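Local coordinates for putative calcium-regulated periplasmic protein (Bacteroides thetaiotaomicron, PDB 3DB7) that binds calcium ions through acidic side chains on a PepSY-like beta sheet and is probably a calcium-regulated periplasmic protein, its precise role being unknown, at residues K22-D27 with P73-P78; A31-E36 with Y44-T49; N50-E55 with C67-V72. All coordinates share one frame; numbering follows the deposited sequence. Where two conformers were deposited one is given.

Interaction 1 of 3, residues K22-D27 with P73-P78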
# COMPACT_ATOMS: atom_id res chain seq x y z
N LYS A 22 19.74 5.55 14.13
CA LYS A 22 21.12 6.00 14.17
C LYS A 22 21.87 5.54 12.93
O LYS A 22 22.66 6.30 12.36
CB LYS A 22 21.79 5.55 15.47
CG LYS A 22 21.26 6.41 16.60
CD LYS A 22 21.60 5.95 17.98
CE LYS A 22 21.24 7.06 18.98
NZ LYS A 22 22.07 8.30 18.79
N GLN A 23 21.58 4.32 12.49
CA GLN A 23 22.27 3.75 11.33
C GLN A 23 21.96 4.52 10.07
O GLN A 23 22.86 4.87 9.27
CB GLN A 23 21.92 2.29 11.14
CG GLN A 23 22.66 1.63 9.96
CD GLN A 23 24.16 1.71 10.12
OE1 GLN A 23 24.67 1.54 11.23
NE2 GLN A 23 24.86 2.02 9.02
N HIS A 24 20.67 4.77 9.85
CA HIS A 24 20.23 5.24 8.51
C HIS A 24 19.75 6.65 8.46
O HIS A 24 19.63 7.21 7.36
CB HIS A 24 19.12 4.37 7.97
CG HIS A 24 19.49 2.94 7.83
ND1 HIS A 24 20.40 2.49 6.90
CD2 HIS A 24 19.10 1.86 8.55
CE1 HIS A 24 20.58 1.19 7.07
NE2 HIS A 24 19.76 0.77 8.04
N PHE A 25 19.51 7.25 9.62
CA PHE A 25 18.95 8.61 9.67
C PHE A 25 19.77 9.54 10.57
O PHE A 25 19.23 10.45 11.23
CB PHE A 25 17.49 8.51 10.11
CG PHE A 25 16.63 7.88 9.06
CD1 PHE A 25 16.09 8.67 8.06
CD2 PHE A 25 16.39 6.53 9.05
CE1 PHE A 25 15.30 8.11 7.07
CE2 PHE A 25 15.63 5.98 8.05
CZ PHE A 25 15.09 6.76 7.07
N SER A 26 21.08 9.32 10.54
CA SER A 26 21.99 10.04 11.45
C SER A 26 21.94 11.54 11.18
O SER A 26 22.15 12.33 12.12
CB SER A 26 23.46 9.53 11.31
OG SER A 26 23.91 9.56 9.97
N ASP A 27 21.56 11.92 9.97
CA ASP A 27 21.63 13.32 9.51
C ASP A 27 20.29 13.99 9.63
O ASP A 27 20.13 15.15 9.24
CB ASP A 27 22.07 13.41 8.04
N PRO A 73 17.00 5.60 2.14
CA PRO A 73 18.40 5.19 2.12
C PRO A 73 18.59 3.83 1.46
O PRO A 73 17.92 2.89 1.80
CB PRO A 73 18.79 5.19 3.58
CG PRO A 73 17.83 6.26 4.22
CD PRO A 73 16.53 6.08 3.46
N VAL A 74 19.51 3.75 0.51
CA VAL A 74 19.62 2.55 -0.34
C VAL A 74 19.98 1.33 0.48
O VAL A 74 19.56 0.22 0.15
CB VAL A 74 20.67 2.75 -1.49
CG1 VAL A 74 20.89 1.44 -2.31
CG2 VAL A 74 20.20 3.85 -2.43
N ALA A 75 20.75 1.52 1.55
CA ALA A 75 21.16 0.36 2.35
C ALA A 75 19.97 -0.45 2.86
O ALA A 75 20.10 -1.63 3.10
CB ALA A 75 22.01 0.82 3.53
N ILE A 76 18.82 0.21 3.06
CA ILE A 76 17.59 -0.45 3.56
C ILE A 76 16.93 -1.34 2.50
O ILE A 76 16.17 -2.25 2.82
CB ILE A 76 16.56 0.66 3.96
CG1 ILE A 76 17.12 1.46 5.14
CG2 ILE A 76 15.18 0.09 4.37
CD1 ILE A 76 16.34 2.77 5.42
N ILE A 77 17.14 -1.03 1.22
CA ILE A 77 16.47 -1.71 0.12
C ILE A 77 17.16 -3.02 -0.27
O ILE A 77 18.38 -3.03 -0.56
CB ILE A 77 16.45 -0.77 -1.12
CG1 ILE A 77 15.85 0.60 -0.77
CG2 ILE A 77 15.71 -1.42 -2.27
CD1 ILE A 77 16.04 1.61 -1.84
N PRO A 78 16.43 -4.14 -0.26
CA PRO A 78 17.07 -5.39 -0.65
C PRO A 78 17.72 -5.28 -2.02
O PRO A 78 17.16 -4.65 -2.92
CB PRO A 78 15.92 -6.42 -0.64
CG PRO A 78 14.89 -5.83 0.33
CD PRO A 78 15.04 -4.33 0.25
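His24 and Ile76 carry this contact, in which the C-terminal end of helix 15-24 packs on the short 3-10 turn 74-76 that precedes helix 79-88, on the helical side of a PepSY-like alpha/beta fold. No hydrogen bond spans the two segments; the joint is made by van der Waals and CH-pi contacts. The imidazole of His24 is sandwiched: Gln23 CG lies over the centre of one face, and Ile76 CG1 over the centre of the opposite face, 3.8 Å from the centroid and only 4° off the ring normal. His24 CG stands anti to its carbonyl carbon (chi1 -59°), beside the backbone N; Ala75 CB meets the ring at its edge, 3.8 Å from His24 CE1. Phe25, the first residue to leave helical geometry, reaches Ile76 CD1 with CE2 at 4.2 Å, an oblique approach. Its ring is also stacked on Phe48 and touches Cys67, which ties the helix end to the sheet. Phe20, one turn earlier in the helix, packs against both His24 and Ile76. Pro73 crosses Phe25 at about a right angle: its CD sits 3.9 Å from Phe25 CZ, while its CG rests 3.7 Å from His24 O.

Interaction 2 of 3, residues A31-E36 with Y44-T49. With CA (calcium ion), chain B; EDO (1,2-ethanediol), chain E.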
# COMPACT_ATOMS: atom_id res chain seq x y z
N ALA A 31 11.40 14.85 15.06
CA ALA A 31 10.32 15.79 15.42
C ALA A 31 9.35 15.21 16.45
O ALA A 31 8.91 15.90 17.37
CB ALA A 31 9.56 16.24 14.12
N LEU A 32 9.00 13.95 16.31
CA LEU A 32 8.04 13.32 17.19
C LEU A 32 8.24 11.82 17.08
O LEU A 32 8.37 11.30 16.00
CB LEU A 32 6.57 13.60 16.78
CG LEU A 32 5.54 12.78 17.59
CD1 LEU A 32 5.43 13.15 19.08
CD2 LEU A 32 4.16 12.92 16.93
N ALA A 33 8.23 11.15 18.22
CA ALA A 33 8.15 9.67 18.33
C ALA A 33 6.90 9.31 19.10
O ALA A 33 6.51 10.02 20.05
CB ALA A 33 9.39 9.10 19.04
N LYS A 34 6.22 8.25 18.69
CA LYS A 34 5.02 7.82 19.39
C LYS A 34 4.87 6.30 19.34
O LYS A 34 5.34 5.65 18.42
CB LYS A 34 3.76 8.48 18.83
CG LYS A 34 3.36 7.97 17.48
CD LYS A 34 2.07 8.63 16.96
CE LYS A 34 1.52 7.89 15.73
NZ LYS A 34 0.47 8.73 15.02
N MSE A 35 4.16 5.78 20.32
CA MSE A 35 3.58 4.47 20.28
C MSE A 35 2.16 4.59 19.74
O MSE A 35 1.34 5.40 20.20
CB MSE A 35 3.55 3.87 21.67
CG MSE A 35 3.27 2.39 21.62
SE MSE A 35 3.27 1.43 23.32
CE MSE A 35 1.88 2.50 24.05
N GLU A 36 1.90 3.75 18.74
CA GLU A 36 0.60 3.67 18.03
C GLU A 36 0.01 2.33 18.41
O GLU A 36 0.71 1.33 18.48
CB GLU A 36 0.83 3.83 16.55
CG GLU A 36 -0.43 3.72 15.70
CD GLU A 36 -0.12 3.68 14.20
OE1 GLU A 36 0.66 4.55 13.78
OE2 GLU A 36 -0.63 2.80 13.48
N TYR A 44 5.48 1.56 16.60
CA TYR A 44 6.18 2.77 16.96
C TYR A 44 6.41 3.57 15.72
O TYR A 44 6.94 3.04 14.75
CB TYR A 44 7.54 2.42 17.61
CG TYR A 44 7.41 1.71 18.92
CD1 TYR A 44 7.21 2.39 20.11
CD2 TYR A 44 7.45 0.33 18.95
CE1 TYR A 44 7.10 1.70 21.29
CE2 TYR A 44 7.29 -0.37 20.13
CZ TYR A 44 7.12 0.31 21.28
OH TYR A 44 6.98 -0.42 22.47
N GLU A 45 6.13 4.87 15.73
CA GLU A 45 6.39 5.73 14.59
C GLU A 45 7.33 6.85 15.03
O GLU A 45 7.19 7.42 16.12
CB GLU A 45 5.10 6.38 14.03
CG GLU A 45 4.12 5.44 13.28
CD GLU A 45 3.05 6.13 12.48
OE1 GLU A 45 2.71 7.30 12.71
OE2 GLU A 45 2.49 5.45 11.61
N VAL A 46 8.29 7.18 14.18
CA VAL A 46 9.14 8.35 14.36
C VAL A 46 9.07 9.22 13.13
O VAL A 46 9.26 8.72 12.03
CB VAL A 46 10.61 7.92 14.70
CG1 VAL A 46 11.29 7.17 13.53
CG2 VAL A 46 11.47 9.11 15.18
N ILE A 47 8.73 10.50 13.30
CA ILE A 47 8.64 11.47 12.22
C ILE A 47 9.82 12.42 12.39
O ILE A 47 10.11 12.92 13.49
CB ILE A 47 7.29 12.29 12.25
CG1 ILE A 47 6.10 11.34 12.27
CG2 ILE A 47 7.25 13.28 11.07
CD1 ILE A 47 5.90 10.66 13.57
N PHE A 48 10.51 12.71 11.29
CA PHE A 48 11.68 13.57 11.30
C PHE A 48 11.24 14.99 10.95
O PHE A 48 10.12 15.20 10.46
CB PHE A 48 12.68 13.02 10.31
CG PHE A 48 13.22 11.69 10.70
CD1 PHE A 48 14.14 11.56 11.76
CD2 PHE A 48 12.83 10.54 10.02
CE1 PHE A 48 14.64 10.30 12.11
CE2 PHE A 48 13.37 9.29 10.38
CZ PHE A 48 14.23 9.17 11.42
N THR A 49 12.11 15.95 11.22
CA THR A 49 11.73 17.35 11.00
C THR A 49 11.54 17.69 9.52
O THR A 49 10.99 18.74 9.19
CB THR A 49 12.78 18.27 11.64
OG1 THR A 49 14.07 17.98 11.07
CG2 THR A 49 12.81 18.11 13.17
CA CA B . 0.98 3.66 11.51
C1 EDO E . 11.16 13.71 20.34
O1 EDO E . 10.91 14.28 21.63
C2 EDO E . 10.45 12.37 20.36
O2 EDO E . 9.05 12.47 20.73
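Glu36 and Glu45 converge on one calcium ion from neighbouring strands: Glu36 has CG anti to its backbone N (chi1 178°), whereas Glu45 has CG anti to its carbonyl carbon (chi1 -71°), and both chains run extended beyond CG. Glu36 is bidentate, with OE1 at 2.5 Å from the calcium and OE2 slightly farther; Glu45 OE2 binds at 2.3 Å. Glu36 OE2 is also hydrogen-bonded to Tyr41 OH. The carboxylate planes are turned 77° apart, and the metal allows Glu36 OE1 and Glu45 OE2 to approach within 3.0 Å. Lys34 runs beside Glu45, pointing the same way, and its NZ makes a 3.5 Å salt bridge to Glu45 OE1 while also pairing with Asp5. Lys53 donates to Glu45 OE2, so the two lysines would offset part of the negative charge of the carboxylates. On the other face of the sheet, Met35, a selenomethionine, lies alongside Tyr44: its SE atom is 5.1 Å from the centroid of the Tyr44 ring, oblique to it, in a Met-aromatic contact, while Met35 CG packs on Tyr44 CE1. Paired backbone bonds join Lys34 with Glu45, and Ile47 N donates to Leu32 O at 2.8 Å, almost straight. Ile47 O accepts from both Ala31 N and Leu32 N, the former at 2.8 Å, which makes a classic beta bulge at the start of strand 30-38. Glu55 of the next strand, with Asp124, Ile125 and Asp126 of the second subunit, adds further ligands to the calcium. The whole is an antiparallel beta hairpin whose acidic face forms part of an intersubunit calcium site.

Interaction 3 of 3, residues N50-E55 with C67-V72. With CA (calcium ion), chain B; CA (calcium ion), chain C.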
# COMPACT_ATOMS: atom_id res chain seq x y z
N ASN A 50 12.02 16.84 8.63
CA ASN A 50 11.77 16.99 7.20
C ASN A 50 10.51 16.30 6.71
O ASN A 50 10.24 16.29 5.50
CB ASN A 50 12.96 16.52 6.33
CG ASN A 50 13.25 15.06 6.50
OD1 ASN A 50 12.48 14.31 7.11
ND2 ASN A 50 14.41 14.64 5.94
N GLY A 51 9.74 15.72 7.63
CA GLY A 51 8.47 15.08 7.28
C GLY A 51 8.56 13.59 6.96
O GLY A 51 7.56 12.91 6.84
N ASN A 52 9.77 13.07 6.85
CA ASN A 52 9.91 11.62 6.64
C ASN A 52 9.55 10.83 7.90
O ASN A 52 9.55 11.42 8.99
CB ASN A 52 11.35 11.30 6.21
CG ASN A 52 11.66 11.80 4.82
OD1 ASN A 52 10.75 12.08 4.05
ND2 ASN A 52 12.97 11.90 4.51
N LYS A 53 9.20 9.56 7.74
CA LYS A 53 8.70 8.74 8.83
C LYS A 53 9.18 7.31 8.71
O LYS A 53 9.26 6.76 7.59
CB LYS A 53 7.15 8.75 8.85
CG LYS A 53 6.54 8.12 10.07
CD LYS A 53 5.06 7.77 9.88
CE LYS A 53 4.87 6.47 9.13
NZ LYS A 53 3.44 6.04 8.98
N VAL A 54 9.41 6.71 9.86
CA VAL A 54 9.61 5.27 9.91
C VAL A 54 8.66 4.68 10.92
O VAL A 54 8.44 5.26 11.99
CB VAL A 54 11.05 4.87 10.33
CG1 VAL A 54 11.21 3.34 10.35
CG2 VAL A 54 12.07 5.47 9.36
N GLU A 55 8.05 3.55 10.58
CA GLU A 55 7.23 2.78 11.51
C GLU A 55 7.85 1.45 11.74
O GLU A 55 8.33 0.80 10.78
CB GLU A 55 5.81 2.62 11.01
CG GLU A 55 4.88 2.00 12.05
CD GLU A 55 3.41 2.27 11.75
OE1 GLU A 55 3.04 2.59 10.56
OE2 GLU A 55 2.63 2.20 12.71
N CYS A 67 10.05 8.03 2.95
CA CYS A 67 10.94 9.13 2.71
C CYS A 67 10.50 9.92 1.51
O CYS A 67 11.31 10.37 0.71
CB CYS A 67 12.37 8.62 2.55
SG CYS A 67 13.11 8.01 4.08
N LYS A 68 9.22 10.22 1.45
CA LYS A 68 8.69 10.93 0.28
C LYS A 68 9.26 12.33 0.14
O LYS A 68 9.16 12.92 -0.95
CB LYS A 68 7.18 10.97 0.27
CG LYS A 68 6.63 11.79 1.37
CD LYS A 68 5.08 11.66 1.32
CE LYS A 68 4.46 12.07 2.62
NZ LYS A 68 4.53 10.99 3.63
N HIS A 69 9.90 12.87 1.19
CA HIS A 69 10.47 14.22 1.12
C HIS A 69 11.92 14.24 0.66
O HIS A 69 12.48 15.29 0.30
CB HIS A 69 10.27 14.99 2.44
CG HIS A 69 8.82 15.19 2.81
ND1 HIS A 69 8.12 14.33 3.62
CD2 HIS A 69 7.96 16.16 2.43
CE1 HIS A 69 6.87 14.76 3.74
NE2 HIS A 69 6.75 15.87 3.04
N THR A 70 12.53 13.07 0.66
CA THR A 70 13.87 12.87 0.12
C THR A 70 13.86 11.58 -0.70
O THR A 70 13.27 11.54 -1.79
CB THR A 70 14.92 12.91 1.21
OG1 THR A 70 14.67 11.90 2.18
CG2 THR A 70 14.93 14.30 1.89
N SER A 71 14.52 10.54 -0.20
CA SER A 71 14.32 9.19 -0.73
C SER A 71 14.82 8.20 0.29
O SER A 71 15.50 8.55 1.24
CB SER A 71 15.04 9.02 -2.06
OG SER A 71 16.42 9.28 -1.92
N VAL A 72 14.45 6.94 0.10
CA VAL A 72 14.80 5.92 1.06
C VAL A 72 16.31 5.60 0.99
O VAL A 72 16.83 5.30 -0.09
CB VAL A 72 14.02 4.63 0.79
CG1 VAL A 72 14.51 3.50 1.65
CG2 VAL A 72 12.51 4.88 1.00
CA CA B . 0.98 3.66 11.51
CA CA C . 2.42 2.02 8.40
O HOH W 1 6.87 10.85 5.03
O HOH W 2 2.73 0.82 6.26
O HOH W 3 3.76 0.09 8.97
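Asn52 and the turn Cys67-Thr70 are joined chiefly by hydrogen bonds. The carboxamide of Asn52, with CG anti to its carbonyl carbon (chi1 -70°), uses both ends: OD1 accepts from His69 N at 3.1 Å, with the donor in the carbonyl plane, and ND2 donates to Thr70 OG1 at 2.9 Å, the hydroxyl lying 16° out of the amide plane. His69 ND1 adds a weak bond to the same OD1, which stands at the edge of the imidazole. The turn itself is type I, closed by Thr70 N donating to Cys67 O. Within 50-55, Asn50 OD1 accepts from Asn52 N at 3.0 Å in an Asx turn, with the donor above the carbonyl plane.

Packing contacts fill in around this amide. Asn50 O sits over one face of the His69 ring, 3.2 Å from CG, and Gly51 C approaches ND1 obliquely. Gly51 has a positive phi (91°) and its backbone lies close against the His69 ring, leaving no room there for a side chain. Cys67 CA lies 3.2 Å from Asn52 OD1, and its SG also faces the amide.

One water links the segments, donating to Gly51 O and accepting from Lys68 NZ, which is salt-bridged to Asp66.

Beyond the loop, in strand 53-56, the metal chemistry takes over. Glu55 chelates one calcium with both oxygens, and its OE1 also binds a second calcium at 2.3 Å, bridging the two ions; Glu64 shares the second. Lys53 NZ donates to Glu64 OE1. The buried Asn52 amide thus has both its oxygen and its nitrogen engaged by the turn, fixing which way the carboxamide is flipped.

Along the chain, interaction 2 comes first and interaction 3 follows it, both lying between the two segments that interaction 1 brings together. Interactions 2 and 3 are about 12 Å apart between centres and both reach one antiparallel sheet, interaction 3 through strand 53-56 alone; Val46 N lies 2.9 Å from Val54 O, a probable hydrogen bond between neighbouring strands 41-48 and 53-56. Both also reach the same calcium and the second subunit. The centre of interaction 1 lies about 17 Å from that of interaction 2 and 11 Å from that of interaction 3, on the helical side, and Phe25 ties it to both. Helix end, sheet and calcium-binding face are thereby packed as one unit.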